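Local coordinates for soluble lytic transglycosylase B3 (Pseudomonas aeruginosa, PDB 5ANZ), which probably acts as a peptidoglycan lytic transglycosylase in bacterial cell-wall turnover and carries a bound calcium ion, at residues Y265-W279 and L296-H309. Numbering follows the deposited sequence.
Sequences YSLAELTIRKPLGEW and LSGEQASLLLPAGH
The carbonyl oxygen of Ala301 is gripped from opposite faces of its plane, by Lys274 N at 2.9 Å and by the indole Trp279 NE1, also at 2.9 Å. Lys274 and Ala301 form the hydrogen-bonded pair of a short antiparallel strand pairing that adds 274-275 as an outermost strand to 300-304; the latter bonds on its other side to 313-316, within the five-stranded sheet of the transglycosylase region. Ala301 N returns a bond to Lys274 O. The indole donates nearly in its own ring plane but 63° out of the carbonyl plane, so it uses neither lone pair; CG of Trp279 lies anti to its carbonyl carbon (chi1 -71°), which helps bring the NE1 edge to the strand while Lys274 CB rests over one ring face. Past Pro275, the N-cap of helix 276-280, the 296-299 turn receives the first helical amides: Leu276 N on Glu299 O and Gly277 N on Ser297 O, the latter in the carbonyl plane, on a lone pair. Leu276 splits its methyls, CD1 alongside Leu296 CB and CD2 against Ala301 CB (3.6 Å). In the other direction regular pairing gives way to the Glu269-Ile272 type I turn, and a water accepts from Leu303 N at 2.8 Å, with Ile272 O and Leu267 O facing it. Ser302 OG sits 2.7 Å from Ile272 O, and Leu270 CD1 packs on Ser302 CB. Ala268 CB lies by Leu303 CD2, while the Glu269 carboxylate forms salt bridges with Arg391 and Arg395. At the far end Leu305 CD1 meets the edge of Tyr265, and the imidazole of His309 makes an edge-to-face pair with that ring, planes at 58°. His309 CB stands over the same phenol, 3.7 Å from its centroid, and a second water links Tyr265 OH to His309 O.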
loop_
_atom_site.group_PDB
_atom_site.type_symbol
_atom_site.label_atom_id
_atom_site.label_comp_id
_atom_site.label_asym_id
_atom_site.label_seq_id
_atom_site.Cartn_x
_atom_site.Cartn_y
_atom_site.Cartn_z
ATOM N N TYR A 265 -10.941 -23.006 -3.601
ATOM C CA TYR A 265 -10.756 -21.568 -3.465
ATOM C C TYR A 265 -10.259 -21.185 -2.069
ATOM O O TYR A 265 -9.908 -20.031 -1.822
ATOM C CB TYR A 265 -12.059 -20.834 -3.803
ATOM C CG TYR A 265 -12.487 -20.999 -5.248
ATOM C CD1 TYR A 265 -11.890 -20.256 -6.259
ATOM C CD2 TYR A 265 -13.490 -21.891 -5.603
ATOM C CE1 TYR A 265 -12.273 -20.404 -7.580
ATOM C CE2 TYR A 265 -13.879 -22.043 -6.924
ATOM C CZ TYR A 265 -13.264 -21.289 -7.907
ATOM O OH TYR A 265 -13.638 -21.427 -9.226
ATOM N N SER A 266 -10.201 -22.160 -1.166
ATOM C CA SER A 266 -9.669 -21.902 0.170
ATOM C C SER A 266 -8.159 -21.665 0.132
ATOM O O SER A 266 -7.581 -21.152 1.088
ATOM C CB SER A 266 -10.001 -23.061 1.119
ATOM O OG SER A 266 -9.347 -24.255 0.724
ATOM N N LEU A 267 -7.531 -22.016 -0.990
ATOM C CA LEU A 267 -6.093 -21.801 -1.189
ATOM C C LEU A 267 -5.706 -20.345 -1.454
ATOM O O LEU A 267 -4.521 -20.014 -1.520
ATOM C CB LEU A 267 -5.586 -22.666 -2.349
ATOM C CG LEU A 267 -5.298 -24.155 -2.110
ATOM C CD1 LEU A 267 -4.980 -24.439 -0.646
ATOM C CD2 LEU A 267 -6.417 -25.042 -2.611
ATOM N N ALA A 268 -6.699 -19.477 -1.607
ATOM C CA ALA A 268 -6.445 -18.079 -1.931
ATOM C C ALA A 268 -6.145 -17.256 -0.683
ATOM O O ALA A 268 -7.012 -16.559 -0.161
ATOM C CB ALA A 268 -7.633 -17.499 -2.685
ATOM N N GLU A 269 -4.908 -17.353 -0.206
ATOM C CA GLU A 269 -4.451 -16.669 0.996
ATOM C C GLU A 269 -2.976 -16.365 0.847
ATOM O O GLU A 269 -2.207 -17.242 0.455
ATOM C CB GLU A 269 -4.668 -17.531 2.255
ATOM C CG GLU A 269 -6.090 -17.598 2.764
ATOM C CD GLU A 269 -6.532 -16.319 3.457
ATOM O OE1 GLU A 269 -5.672 -15.601 4.016
ATOM O OE2 GLU A 269 -7.745 -16.036 3.441
ATOM N N LEU A 270 -2.563 -15.142 1.171
ATOM C CA LEU A 270 -1.168 -14.766 0.972
ATOM C C LEU A 270 -0.222 -15.582 1.850
ATOM O O LEU A 270 0.962 -15.718 1.529
ATOM C CB LEU A 270 -0.963 -13.266 1.233
ATOM C CG LEU A 270 -1.368 -12.321 0.093
ATOM C CD1 LEU A 270 -0.889 -12.865 -1.243
ATOM C CD2 LEU A 270 -2.871 -12.084 0.064
ATOM N N THR A 271 -0.745 -16.134 2.944
ATOM C CA THR A 271 0.035 -16.985 3.840
ATOM C C THR A 271 0.205 -18.399 3.297
ATOM O O THR A 271 0.977 -19.195 3.842
ATOM C CB THR A 271 -0.621 -17.095 5.221
ATOM O OG1 THR A 271 -1.967 -17.563 5.060
ATOM C CG2 THR A 271 -0.624 -15.747 5.917
ATOM N N ILE A 272 -0.547 -18.723 2.251
ATOM C CA ILE A 272 -0.395 -20.010 1.583
ATOM C C ILE A 272 0.488 -19.790 0.360
ATOM O O ILE A 272 0.129 -19.040 -0.552
ATOM C CB ILE A 272 -1.748 -20.626 1.169
ATOM C CG1 ILE A 272 -2.614 -20.908 2.401
ATOM C CG2 ILE A 272 -1.532 -21.911 0.368
ATOM C CD1 ILE A 272 -3.924 -21.607 2.088
ATOM N N ARG A 273 1.665 -20.400 0.363
ATOM C CA ARG A 273 2.572 -20.282 -0.771
ATOM C C ARG A 273 2.967 -21.660 -1.289
ATOM O O ARG A 273 3.188 -22.595 -0.515
ATOM C CB ARG A 273 3.808 -19.463 -0.389
ATOM C CG ARG A 273 3.472 -18.021 -0.057
ATOM C CD ARG A 273 4.716 -17.151 0.049
ATOM N NE ARG A 273 5.456 -17.399 1.281
ATOM C CZ ARG A 273 5.193 -16.801 2.436
ATOM N NH1 ARG A 273 4.198 -15.927 2.516
ATOM N NH2 ARG A 273 5.921 -17.081 3.509
ATOM N N LYS A 274 3.027 -21.775 -2.610
ATOM C CA LYS A 274 3.336 -23.026 -3.278
ATOM C C LYS A 274 4.217 -22.738 -4.478
ATOM O O LYS A 274 4.063 -21.697 -5.116
ATOM C CB LYS A 274 2.053 -23.731 -3.729
ATOM C CG LYS A 274 1.151 -24.198 -2.603
ATOM C CD LYS A 274 -0.079 -24.881 -3.169
ATOM C CE LYS A 274 -1.114 -25.126 -2.092
ATOM N NZ LYS A 274 -0.611 -26.033 -1.028
ATOM N N PRO A 275 5.145 -23.651 -4.794
ATOM C CA PRO A 275 5.919 -23.441 -6.022
ATOM C C PRO A 275 4.993 -23.394 -7.231
ATOM O O PRO A 275 3.952 -24.050 -7.218
ATOM C CB PRO A 275 6.838 -24.662 -6.084
ATOM C CG PRO A 275 6.833 -25.231 -4.688
ATOM C CD PRO A 275 5.497 -24.911 -4.113
ATOM N N LEU A 276 5.349 -22.618 -8.247
ATOM C CA LEU A 276 4.534 -22.531 -9.457
ATOM C C LEU A 276 4.275 -23.917 -10.049
ATOM O O LEU A 276 3.195 -24.184 -10.577
ATOM C CB LEU A 276 5.208 -21.640 -10.498
ATOM C CG LEU A 276 5.241 -20.151 -10.173
ATOM C CD1 LEU A 276 5.894 -19.399 -11.311
ATOM C CD2 LEU A 276 3.836 -19.628 -9.909
ATOM N N GLY A 277 5.270 -24.792 -9.951
ATOM C CA GLY A 277 5.138 -26.149 -10.443
ATOM C C GLY A 277 3.999 -26.888 -9.766
ATOM O O GLY A 277 3.270 -27.649 -10.407
ATOM N N GLU A 278 3.842 -26.658 -8.466
ATOM C CA GLU A 278 2.771 -27.290 -7.713
ATOM C C GLU A 278 1.409 -26.713 -8.103
ATOM O O GLU A 278 0.432 -27.454 -8.210
ATOM C CB GLU A 278 3.008 -27.143 -6.210
ATOM C CG GLU A 278 1.874 -27.685 -5.350
ATOM C CD GLU A 278 2.259 -27.834 -3.887
ATOM O OE1 GLU A 278 3.428 -27.559 -3.549
ATOM O OE2 GLU A 278 1.391 -28.233 -3.079
ATOM N N TRP A 279 1.333 -25.401 -8.320
ATOM C CA TRP A 279 0.084 -24.805 -8.795
ATOM C C TRP A 279 -0.336 -25.369 -10.160
ATOM O O TRP A 279 -1.518 -25.588 -10.415
ATOM C CB TRP A 279 0.200 -23.283 -8.899
ATOM C CG TRP A 279 0.271 -22.531 -7.590
ATOM C CD1 TRP A 279 1.340 -21.828 -7.110
ATOM C CD2 TRP A 279 -0.770 -22.386 -6.621
ATOM N NE1 TRP A 279 1.028 -21.258 -5.901
ATOM C CE2 TRP A 279 -0.259 -21.586 -5.576
ATOM C CE3 TRP A 279 -2.085 -22.859 -6.530
ATOM C CZ2 TRP A 279 -1.018 -21.238 -4.462
ATOM C CZ3 TRP A 279 -2.838 -22.524 -5.416
ATOM C CH2 TRP A 279 -2.297 -21.718 -4.391
ATOM N N LEU A 296 10.595 -20.540 -13.805
ATOM C CA LEU A 296 10.101 -20.008 -12.542
ATOM C C LEU A 296 9.393 -21.080 -11.717
ATOM O O LEU A 296 8.807 -20.781 -10.677
ATOM C CB LEU A 296 9.144 -18.841 -12.794
ATOM C CG LEU A 296 9.697 -17.417 -12.869
ATOM C CD1 LEU A 296 11.042 -17.380 -13.565
ATOM C CD2 LEU A 296 8.693 -16.531 -13.585
ATOM N N SER A 297 9.460 -22.326 -12.182
ATOM C CA SER A 297 8.692 -23.424 -11.591
ATOM C C SER A 297 8.972 -23.643 -10.104
ATOM O O SER A 297 8.120 -24.162 -9.377
ATOM C CB SER A 297 8.961 -24.726 -12.354
ATOM O OG SER A 297 10.338 -25.059 -12.325
ATOM N N GLY A 298 10.160 -23.250 -9.653
ATOM C CA GLY A 298 10.522 -23.404 -8.256
ATOM C C GLY A 298 10.109 -22.233 -7.377
ATOM O O GLY A 298 10.223 -22.304 -6.152
ATOM N N GLU A 299 9.619 -21.162 -7.991
ATOM C CA GLU A 299 9.288 -19.945 -7.249
ATOM C C GLU A 299 7.995 -20.062 -6.444
ATOM O O GLU A 299 6.976 -20.551 -6.947
ATOM C CB GLU A 299 9.174 -18.750 -8.204
ATOM C CG GLU A 299 10.501 -18.241 -8.713
ATOM C CD GLU A 299 11.386 -17.736 -7.590
ATOM O OE1 GLU A 299 10.851 -17.172 -6.607
ATOM O OE2 GLU A 299 12.615 -17.913 -7.682
ATOM N N GLN A 300 8.031 -19.580 -5.206
ATOM C CA GLN A 300 6.865 -19.644 -4.337
ATOM C C GLN A 300 5.844 -18.595 -4.738
ATOM O O GLN A 300 6.185 -17.435 -4.980
ATOM C CB GLN A 300 7.262 -19.449 -2.876
ATOM C CG GLN A 300 8.147 -20.547 -2.324
ATOM C CD GLN A 300 7.401 -21.845 -2.125
ATOM O OE1 GLN A 300 6.210 -21.848 -1.825
ATOM N NE2 GLN A 300 8.099 -22.960 -2.293
ATOM N N ALA A 301 4.583 -18.998 -4.813
ATOM C CA ALA A 301 3.539 -18.045 -5.185
ATOM C C ALA A 301 2.258 -18.282 -4.399
ATOM O O ALA A 301 2.003 -19.391 -3.940
ATOM C CB ALA A 301 3.268 -18.122 -6.692
ATOM N N SER A 302 1.456 -17.232 -4.260
ATOM C CA SER A 302 0.144 -17.292 -3.625
ATOM C C SER A 302 -0.926 -16.944 -4.644
ATOM O O SER A 302 -0.654 -16.216 -5.603
ATOM C CB SER A 302 0.048 -16.322 -2.444
ATOM O OG SER A 302 1.019 -16.627 -1.460
ATOM N N LEU A 303 -2.133 -17.456 -4.417
ATOM C CA LEU A 303 -3.284 -17.170 -5.275
ATOM C C LEU A 303 -4.084 -15.973 -4.763
ATOM O O LEU A 303 -4.538 -15.958 -3.611
ATOM C CB LEU A 303 -4.188 -18.399 -5.374
ATOM C CG LEU A 303 -5.552 -18.175 -6.025
ATOM C CD1 LEU A 303 -5.382 -17.822 -7.484
ATOM C CD2 LEU A 303 -6.411 -19.431 -5.868
ATOM N N LEU A 304 -4.238 -14.962 -5.620
ATOM C CA LEU A 304 -5.026 -13.783 -5.297
ATOM C C LEU A 304 -6.319 -13.711 -6.124
ATOM O O LEU A 304 -6.283 -13.797 -7.355
ATOM C CB LEU A 304 -4.186 -12.528 -5.526
ATOM C CG LEU A 304 -4.785 -11.151 -5.260
ATOM C CD1 LEU A 304 -4.984 -10.897 -3.774
ATOM C CD2 LEU A 304 -3.871 -10.102 -5.867
ATOM N N LEU A 305 -7.452 -13.568 -5.437
ATOM C CA LEU A 305 -8.755 -13.414 -6.088
ATOM C C LEU A 305 -9.427 -12.115 -5.642
ATOM O O LEU A 305 -10.258 -12.139 -4.734
ATOM C CB LEU A 305 -9.686 -14.582 -5.753
ATOM C CG LEU A 305 -9.447 -15.979 -6.317
ATOM C CD1 LEU A 305 -10.379 -16.975 -5.641
ATOM C CD2 LEU A 305 -9.680 -15.973 -7.816
ATOM N N PRO A 306 -9.085 -10.989 -6.281
ATOM C CA PRO A 306 -9.526 -9.687 -5.759
ATOM C C PRO A 306 -11.052 -9.500 -5.722
ATOM O O PRO A 306 -11.534 -8.687 -4.931
ATOM C CB PRO A 306 -8.876 -8.675 -6.713
ATOM C CG PRO A 306 -8.459 -9.453 -7.915
ATOM C CD PRO A 306 -8.235 -10.867 -7.477
ATOM N N ALA A 307 -11.799 -10.244 -6.538
ATOM C CA ALA A 307 -13.261 -10.163 -6.498
ATOM C C ALA A 307 -13.923 -11.533 -6.400
ATOM O O ALA A 307 -15.010 -11.742 -6.942
ATOM C CB ALA A 307 -13.775 -9.418 -7.722
ATOM N N GLY A 308 -13.282 -12.470 -5.707
ATOM C CA GLY A 308 -13.878 -13.774 -5.483
ATOM C C GLY A 308 -13.812 -14.700 -6.689
ATOM O O GLY A 308 -13.170 -14.362 -7.698
ATOM N N HIS A 309 -14.487 -15.848 -6.587
ATOM C CA HIS A 309 -14.342 -16.915 -7.577
ATOM C C HIS A 309 -14.860 -16.561 -8.970
ATOM O O HIS A 309 -14.464 -17.192 -9.948
ATOM C CB HIS A 309 -15.020 -18.202 -7.094
ATOM C CG HIS A 309 -16.510 -18.223 -7.243
ATOM N ND1 HIS A 309 -17.356 -17.627 -6.332
ATOM C CD2 HIS A 309 -17.307 -18.813 -8.166
ATOM C CE1 HIS A 309 -18.610 -17.830 -6.699
ATOM N NE2 HIS A 309 -18.609 -18.553 -7.805
HETATM O O HOH W 1 -12.618 -18.798 -10.295
HETATM O O HOH W 2 -2.280 -19.044 -2.072
#